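Local coordinates for protein glycoside Hydrolase (Bacteroides uniformis, PDB 5TA0) that probably hydrolyses agarose chains as a family 86 glycoside hydrolase, and is captured here as an engineered variant with an agarose oligosaccharide bound, at residues 170-175 and 223-228; 413-418 and 488-493. One frame throughout, in Å; residues are numbered along the deposited sequence. Where two conformers were deposited one is given.

Interaction 1: 170-175 and 223-228; sequences TASGEF and FEFHST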
# COMPACT_ATOMS: atom_id res chain seq x y z
N THR A 170 -4.52 -22.16 18.81
CA THR A 170 -5.18 -21.71 20.04
C THR A 170 -4.18 -21.05 20.99
O THR A 170 -4.44 -19.94 21.48
CB THR A 170 -5.94 -22.86 20.70
OG1 THR A 170 -7.05 -23.24 19.85
CG2 THR A 170 -6.44 -22.49 22.06
N ALA A 171 -3.04 -21.70 21.23
CA ALA A 171 -2.07 -21.15 22.18
C ALA A 171 -1.43 -19.87 21.66
O ALA A 171 -1.25 -18.90 22.40
CB ALA A 171 -1.02 -22.17 22.54
N SER A 172 -1.08 -19.85 20.38
CA SER A 172 -0.55 -18.66 19.75
C SER A 172 -1.56 -17.52 19.88
O SER A 172 -1.20 -16.39 20.25
CB SER A 172 -0.28 -18.91 18.26
OG SER A 172 0.74 -19.90 18.10
N GLY A 173 -2.83 -17.83 19.62
CA GLY A 173 -3.88 -16.82 19.73
C GLY A 173 -4.10 -16.29 21.15
O GLY A 173 -4.33 -15.10 21.33
N GLU A 174 -4.07 -17.19 22.11
CA GLU A 174 -4.20 -16.78 23.50
C GLU A 174 -3.04 -15.88 23.89
O GLU A 174 -3.24 -14.87 24.55
CB GLU A 174 -4.29 -17.98 24.44
CG GLU A 174 -4.42 -17.55 25.88
CD GLU A 174 -4.52 -18.68 26.87
OE1 GLU A 174 -3.92 -18.52 27.95
OE2 GLU A 174 -5.25 -19.66 26.63
N PHE A 175 -1.82 -16.25 23.49
CA PHE A 175 -0.69 -15.37 23.73
C PHE A 175 -0.99 -13.96 23.18
O PHE A 175 -0.76 -12.94 23.84
CB PHE A 175 0.61 -15.94 23.11
CG PHE A 175 1.69 -14.89 22.97
CD1 PHE A 175 2.42 -14.46 24.08
CD2 PHE A 175 1.90 -14.27 21.76
CE1 PHE A 175 3.33 -13.42 23.95
CE2 PHE A 175 2.81 -13.23 21.65
CZ PHE A 175 3.52 -12.82 22.73
N PHE A 223 -4.15 -20.58 6.60
CA PHE A 223 -5.39 -19.80 6.49
C PHE A 223 -6.36 -20.09 7.64
O PHE A 223 -6.95 -19.16 8.21
CB PHE A 223 -6.00 -19.98 5.09
CG PHE A 223 -5.08 -19.60 3.98
CD1 PHE A 223 -4.09 -18.62 4.14
CD2 PHE A 223 -5.19 -20.20 2.73
CE1 PHE A 223 -3.27 -18.26 3.11
CE2 PHE A 223 -4.36 -19.84 1.69
CZ PHE A 223 -3.39 -18.86 1.88
N GLU A 224 -6.52 -21.38 7.98
CA GLU A 224 -7.35 -21.79 9.12
C GLU A 224 -6.82 -21.11 10.39
O GLU A 224 -7.61 -20.58 11.18
CB GLU A 224 -7.37 -23.33 9.35
CG GLU A 224 -8.29 -24.15 8.43
CD GLU A 224 -8.31 -25.67 8.69
OE1 GLU A 224 -8.02 -26.11 9.82
OE2 GLU A 224 -8.59 -26.37 7.71
N PHE A 225 -5.50 -21.12 10.57
CA PHE A 225 -4.84 -20.47 11.71
C PHE A 225 -5.29 -19.03 11.89
O PHE A 225 -5.50 -18.58 13.00
CB PHE A 225 -3.33 -20.60 11.49
CG PHE A 225 -2.43 -19.85 12.44
CD1 PHE A 225 -2.01 -20.44 13.62
CD2 PHE A 225 -1.88 -18.64 12.09
CE1 PHE A 225 -1.13 -19.80 14.46
CE2 PHE A 225 -0.98 -18.01 12.92
CZ PHE A 225 -0.60 -18.59 14.10
N HIS A 226 -5.49 -18.30 10.80
CA HIS A 226 -5.95 -16.93 10.90
C HIS A 226 -7.32 -16.80 11.58
O HIS A 226 -7.51 -15.90 12.39
CB HIS A 226 -5.99 -16.24 9.53
CG HIS A 226 -4.66 -15.74 9.06
ND1 HIS A 226 -3.63 -16.56 8.67
CD2 HIS A 226 -4.19 -14.48 8.96
CE1 HIS A 226 -2.58 -15.82 8.35
NE2 HIS A 226 -2.89 -14.55 8.49
N SER A 227 -8.26 -17.67 11.26
CA SER A 227 -9.57 -17.62 11.94
C SER A 227 -9.42 -17.88 13.43
O SER A 227 -10.03 -17.21 14.25
CB SER A 227 -10.51 -18.65 11.34
OG SER A 227 -10.83 -18.33 9.99
N THR A 228 -8.57 -18.85 13.77
CA THR A 228 -8.35 -19.17 15.18
C THR A 228 -7.68 -18.02 15.93
O THR A 228 -8.08 -17.67 17.05
CB THR A 228 -7.58 -20.47 15.28
OG1 THR A 228 -8.40 -21.52 14.71
CG2 THR A 228 -7.24 -20.83 16.75
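Thr228 brings its methyl group to the first turn of the helix that starts at Thr170. Its CG2 lies 3.7 Å from Thr170 N and 3.9 Å from Thr170 OG1. The two threonine side chains pass at a slant. In Thr228, CG2 stands anti to its own backbone N (chi1 of OG1 -63°), which sends the methyl rather than the hydroxyl across the gap. Thr170 OG1 is hydrogen-bonded to Pro167 O, just ahead of the helix. The second touch is made by Phe225. Its CG is likewise anti to the backbone N, at 172°, and this swings the ring out to Ser172. The ring atom CE1 comes 4.0 Å from Ser172 CB, with CZ slightly farther at 4.2 Å. Ser172 OG is hydrogen-bonded to Phe145 O, outside the two helices. Tyr146 meets the Phe225 ring edge-to-face. Gly173 adds no side chain to the gap. The contact across the segments is thus van der Waals in kind and small, burying 154 Å² in all. It joins helices 170-183 and 219-236, which follow strands 134-140 and 197-199 in the chain. Such packing of helices that follow neighbouring strands of the sheet is characteristic of the outer layer of an alpha/beta barrel.

Interaction 2: 413-418 and 488-493; sequences FYQLWK and PILDVY. With EDO (1,2-ethanediol), chain O.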
# COMPACT_ATOMS: atom_id res chain seq x y z
N PHE A 413 10.88 12.34 0.48
CA PHE A 413 9.45 12.00 0.32
C PHE A 413 8.57 12.89 1.20
O PHE A 413 7.57 13.43 0.74
CB PHE A 413 9.22 10.53 0.67
CG PHE A 413 7.77 10.13 0.68
CD1 PHE A 413 7.10 9.80 -0.48
CD2 PHE A 413 7.07 10.09 1.87
CE1 PHE A 413 5.76 9.46 -0.45
CE2 PHE A 413 5.73 9.74 1.91
CZ PHE A 413 5.08 9.42 0.75
N TYR A 414 8.95 13.06 2.46
CA TYR A 414 8.15 13.83 3.41
C TYR A 414 8.25 15.33 3.14
O TYR A 414 7.30 16.07 3.39
CB TYR A 414 8.49 13.42 4.86
CG TYR A 414 8.27 11.94 5.03
CD1 TYR A 414 9.31 11.03 4.86
CD2 TYR A 414 6.99 11.43 5.24
CE1 TYR A 414 9.08 9.66 4.95
CE2 TYR A 414 6.74 10.07 5.33
CZ TYR A 414 7.79 9.17 5.17
OH TYR A 414 7.59 7.81 5.19
N GLN A 415 9.38 15.78 2.59
CA GLN A 415 9.53 17.14 2.14
C GLN A 415 8.63 17.41 0.93
O GLN A 415 7.94 18.44 0.85
CB GLN A 415 11.00 17.45 1.82
CG GLN A 415 11.85 17.48 3.08
CD GLN A 415 13.34 17.43 2.85
OE1 GLN A 415 13.83 16.92 1.85
NE2 GLN A 415 14.07 17.94 3.83
N LEU A 416 8.57 16.46 0.01
CA LEU A 416 7.75 16.60 -1.18
C LEU A 416 6.27 16.71 -0.83
O LEU A 416 5.56 17.53 -1.41
CB LEU A 416 7.98 15.42 -2.12
CG LEU A 416 7.16 15.31 -3.39
CD1 LEU A 416 7.47 16.44 -4.34
CD2 LEU A 416 7.41 13.96 -4.05
N TRP A 417 5.82 15.88 0.11
CA TRP A 417 4.40 15.80 0.47
C TRP A 417 4.03 16.73 1.63
O TRP A 417 2.90 16.69 2.13
CB TRP A 417 4.01 14.33 0.79
CG TRP A 417 3.91 13.50 -0.46
CD1 TRP A 417 4.95 12.83 -1.10
CD2 TRP A 417 2.75 13.28 -1.26
NE1 TRP A 417 4.48 12.22 -2.22
CE2 TRP A 417 3.14 12.48 -2.35
CE3 TRP A 417 1.40 13.66 -1.16
CZ2 TRP A 417 2.22 12.05 -3.33
CZ3 TRP A 417 0.51 13.23 -2.12
CH2 TRP A 417 0.91 12.45 -3.18
N LYS A 418 4.95 17.57 2.09
CA LYS A 418 4.68 18.50 3.20
C LYS A 418 3.45 19.37 2.85
O LYS A 418 3.28 19.80 1.71
CB LYS A 418 5.91 19.38 3.48
CG LYS A 418 5.85 20.14 4.77
CD LYS A 418 7.06 21.05 4.93
CE LYS A 418 7.16 21.68 6.30
NZ LYS A 418 6.06 22.66 6.57
N PRO A 488 19.22 11.64 -5.87
CA PRO A 488 17.94 12.30 -5.98
C PRO A 488 18.04 13.78 -5.66
O PRO A 488 18.77 14.19 -4.75
CB PRO A 488 17.08 11.56 -4.94
CG PRO A 488 18.06 11.16 -3.90
CD PRO A 488 19.33 10.82 -4.65
N ILE A 489 17.27 14.57 -6.39
CA ILE A 489 17.18 16.01 -6.20
C ILE A 489 15.72 16.36 -5.92
O ILE A 489 14.84 15.87 -6.61
CB ILE A 489 17.63 16.75 -7.48
CG1 ILE A 489 19.09 16.43 -7.81
CG2 ILE A 489 17.39 18.26 -7.36
CD1 ILE A 489 20.10 16.91 -6.81
N LEU A 490 15.51 17.19 -4.90
CA LEU A 490 14.22 17.83 -4.66
C LEU A 490 14.37 19.31 -4.96
O LEU A 490 14.87 20.07 -4.13
CB LEU A 490 13.74 17.62 -3.22
CG LEU A 490 12.36 18.22 -2.89
CD1 LEU A 490 11.28 17.72 -3.85
CD2 LEU A 490 12.01 17.86 -1.45
N ASP A 491 13.94 19.70 -6.16
CA ASP A 491 13.96 21.11 -6.58
C ASP A 491 12.68 21.78 -6.11
O ASP A 491 11.60 21.33 -6.49
CB ASP A 491 14.00 21.25 -8.10
CG ASP A 491 15.38 21.18 -8.69
OD1 ASP A 491 16.39 21.36 -7.99
OD2 ASP A 491 15.42 20.94 -9.91
N VAL A 492 12.82 22.88 -5.38
CA VAL A 492 11.67 23.64 -4.84
C VAL A 492 11.88 25.09 -5.25
O VAL A 492 12.90 25.68 -4.90
CB VAL A 492 11.57 23.52 -3.30
CG1 VAL A 492 10.38 24.32 -2.76
CG2 VAL A 492 11.46 22.05 -2.89
N TYR A 493 10.94 25.64 -6.00
CA TYR A 493 11.11 27.02 -6.49
C TYR A 493 9.78 27.67 -6.75
O TYR A 493 8.78 27.00 -6.96
CB TYR A 493 11.98 27.05 -7.75
CG TYR A 493 11.44 26.31 -8.94
CD1 TYR A 493 11.72 24.96 -9.13
CD2 TYR A 493 10.64 26.95 -9.89
CE1 TYR A 493 11.25 24.28 -10.24
CE2 TYR A 493 10.16 26.28 -11.00
CZ TYR A 493 10.48 24.95 -11.18
OH TYR A 493 9.98 24.29 -12.26
C1 EDO O . 9.73 6.87 2.53
O1 EDO O . 8.37 7.16 2.36
C2 EDO O . 10.25 6.75 1.12
O2 EDO O . 10.13 5.36 0.81
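The last turn of helix 411-416 rests beside strand 487-495, with Leu416 CA and Leu490 CA 7.4 Å apart, and Trp417 is the first residue to leave helical angles. Leu490 carries the strand's side of the contact. Its two methyls part between two neighbours on the helix. CD2 presses on Gln415 CB at 3.4 Å, while CD1 meets Leu416 CD1 at 4.0 Å. With CG anti to the backbone N, chi1 -178°, the Leu490 fork reaches the helix. Gln415 OE1 also lies near CD2, and its NE2 is hydrogen-bonded to Tyr77 OH. The strand is an outermost one of the large sheet of the beta-sandwich domain, so this contact sets the short helix 411-416, which follows the last barrel strand in the chain, against the sheet's border. On the helix's other side the rings of Phe413 and Tyr414 meet, with Phe413 CD2 over the centre of the Tyr414 ring, 3.4 Å above its plane. Ethanediol O1 gives a hydrogen bond of 3.0 Å to Tyr414 OH and sits over one face of Phe413. Trp417 CD1 lies against the opposite face, toward its rim. Tyr414 OH is also hydrogen-bonded to Asn50 O. Replacing Tyr414 with an alanine would probably leave Asn50 O and ethanediol O1 without their hydroxyl partner and uncover the rim of Phe413. Ethanediol, probably from the crystallisation liquor, is also hydrogen-bonded to Thr350 OG1.

From the N terminus, strands 25-30 and 34-37 join the two mixed sheets before the chain enters the barrel at 50-51. Interaction 1 then closes a loop of 47 residues, from helix 170-183 through strand 197-199 to helix 219-236, within the barrel. The chain goes on through the later barrel strands, up to 364-369, before interaction 2 opens. That contact closes a loop of 69 residues, rich in strand, and ties the helix 411-416 to strand 487-495 of the beta-sandwich. The two loops follow in series and neither nest nor cross. Interactions 1 and 2 have their centres about 44 Å apart, on opposite sides of the chain's centre. The nearest atoms of interactions 1 and 2 are about 25 Å apart.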